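Local atomic coordinates of Non-structural protein 3 (Porcine deltacoronavirus, PDB entry 6LN0), a protein that probably cleaves the viral polyprotein through its papain-like protease domain and, through its macro domain, probably binds ADP-ribose. Residues C238-V243 / R305-M310. Numbering follows the deposited sequence.
Sequences CHHKWV and RRVGEM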
# COMPACT_ATOMS: atom_id res chain seq x y z
N CYS A 238 -7.04 4.24 15.58
CA CYS A 238 -7.53 3.24 16.52
C CYS A 238 -6.56 2.97 17.66
O CYS A 238 -6.95 2.36 18.67
CB CYS A 238 -7.83 1.96 15.73
SG CYS A 238 -9.41 2.09 14.97
N HIS A 239 -5.32 3.42 17.53
CA HIS A 239 -4.32 3.20 18.57
C HIS A 239 -4.30 4.30 19.63
O HIS A 239 -3.68 4.11 20.69
CB HIS A 239 -2.92 3.07 17.94
CG HIS A 239 -2.76 1.84 17.11
ND1 HIS A 239 -2.04 0.75 17.54
CD2 HIS A 239 -3.25 1.51 15.89
CE1 HIS A 239 -2.08 -0.20 16.62
NE2 HIS A 239 -2.81 0.24 15.61
N HIS A 240 -4.97 5.42 19.39
CA HIS A 240 -5.03 6.47 20.41
C HIS A 240 -5.74 5.96 21.65
O HIS A 240 -6.77 5.29 21.56
CB HIS A 240 -5.75 7.69 19.86
CG HIS A 240 -5.16 8.98 20.31
ND1 HIS A 240 -5.82 9.84 21.17
CD2 HIS A 240 -3.98 9.58 20.02
CE1 HIS A 240 -5.07 10.91 21.38
NE2 HIS A 240 -3.95 10.77 20.70
N LYS A 241 -5.19 6.28 22.81
CA LYS A 241 -5.85 5.96 24.07
C LYS A 241 -6.75 7.13 24.48
O LYS A 241 -6.31 8.28 24.48
CB LYS A 241 -4.83 5.63 25.17
CG LYS A 241 -3.82 4.52 24.76
CD LYS A 241 -3.24 3.76 25.98
CE LYS A 241 -1.99 2.93 25.62
NZ LYS A 241 -2.23 1.44 25.53
N TRP A 242 -8.01 6.84 24.79
CA TRP A 242 -8.94 7.84 25.28
C TRP A 242 -9.54 7.38 26.60
O TRP A 242 -9.48 6.20 26.96
CB TRP A 242 -10.11 8.09 24.33
CG TRP A 242 -9.80 8.33 22.90
CD1 TRP A 242 -9.88 7.41 21.89
CD2 TRP A 242 -9.41 9.57 22.29
NE1 TRP A 242 -9.55 8.00 20.70
CE2 TRP A 242 -9.26 9.32 20.91
CE3 TRP A 242 -9.17 10.85 22.77
CZ2 TRP A 242 -8.87 10.31 20.02
CZ3 TRP A 242 -8.78 11.84 21.88
CH2 TRP A 242 -8.64 11.56 20.52
N VAL A 243 -10.16 8.32 27.31
CA VAL A 243 -10.94 8.02 28.51
C VAL A 243 -12.38 8.44 28.27
O VAL A 243 -12.65 9.58 27.87
CB VAL A 243 -10.34 8.71 29.74
CG1 VAL A 243 -11.40 8.94 30.83
CG2 VAL A 243 -9.12 7.92 30.27
N ARG A 305 -9.81 14.76 9.84
CA ARG A 305 -9.04 15.43 10.87
C ARG A 305 -7.96 14.49 11.37
O ARG A 305 -8.05 13.27 11.19
CB ARG A 305 -9.92 15.86 12.05
CG ARG A 305 -11.12 16.66 11.64
CD ARG A 305 -10.69 18.00 11.10
NE ARG A 305 -11.86 18.81 10.83
CZ ARG A 305 -11.82 20.03 10.30
NH1 ARG A 305 -10.65 20.56 9.98
NH2 ARG A 305 -12.95 20.70 10.09
N ARG A 306 -6.97 15.06 12.03
CA ARG A 306 -5.99 14.28 12.76
C ARG A 306 -6.08 14.63 14.24
O ARG A 306 -6.37 15.77 14.61
CB ARG A 306 -4.58 14.51 12.23
CG ARG A 306 -4.47 14.44 10.71
CD ARG A 306 -5.01 13.10 10.16
NE ARG A 306 -4.30 11.94 10.73
CZ ARG A 306 -3.19 11.40 10.22
NH1 ARG A 306 -2.64 11.92 9.13
NH2 ARG A 306 -2.64 10.35 10.81
N VAL A 307 -5.84 13.63 15.08
CA VAL A 307 -5.85 13.84 16.52
C VAL A 307 -4.86 14.93 16.89
O VAL A 307 -3.71 14.94 16.44
CB VAL A 307 -5.54 12.52 17.23
CG1 VAL A 307 -6.77 11.65 17.24
CG2 VAL A 307 -4.42 11.80 16.50
N GLY A 308 -5.32 15.87 17.72
CA GLY A 308 -4.55 17.06 18.02
C GLY A 308 -5.13 18.26 17.30
O GLY A 308 -5.18 19.37 17.83
N GLU A 309 -5.58 18.03 16.07
CA GLU A 309 -6.26 19.03 15.28
C GLU A 309 -7.67 19.23 15.81
O GLU A 309 -8.26 18.32 16.41
CB GLU A 309 -6.29 18.58 13.82
CG GLU A 309 -6.73 19.54 12.76
CD GLU A 309 -6.64 18.84 11.40
OE1 GLU A 309 -6.22 17.65 11.38
OE2 GLU A 309 -7.00 19.46 10.36
N MET A 310 -8.20 20.43 15.60
CA MET A 310 -9.52 20.79 16.09
C MET A 310 -10.44 20.90 14.88
O MET A 310 -10.05 21.48 13.86
CB MET A 310 -9.49 22.10 16.89
CG MET A 310 -10.84 22.46 17.54
SD MET A 310 -11.55 23.91 16.77
CE MET A 310 -13.18 23.95 17.50
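Val307 packs against a face of the His240 imidazole and the edge of the Trp242 indole. Its CB lies over that imidazole face, off centre toward the rim, 4.2 Å from His240 NE2. At the first branch, Val307 CG1 meets the six-membered end of the indole: Trp242 CZ2 is 3.7 Å away and Trp242 CH2 3.8 Å, and the methyl sits near the ring plane. CG1 stands beside the backbone N (chi1 -78°) and anti to the carbonyl carbon, and this turns it to the indole. The other branch, Val307 CG2, ends 4.2 Å from His240 CD2. His240 and Trp242 also meet each other, with His240 ND1 3.2 Å above the indole plane near its rim and the indole carbon Trp242 CD2 at the imidazole edge. Val307 occupies the second position of a type II turn, Arg306 to Glu309, closed by the hydrogen bond from Glu309 N to Arg306 O (2.8 Å), with Gly308 at the third position, where phi is positive. The turn lies in the loop between helix 293-302 and helix 313-322, and residues 238-243 lead from helix 228-237 into strand 244-247. These helices probably form the thumb of the papain-like protease, and the contact joins two of its loops. Arg306 N also donates a hydrogen bond to Glu309 OE1 (2.8 Å), approaching tilted 36° out of the carboxylate plane. Trp242 also packs on Val296 of helix 293-302.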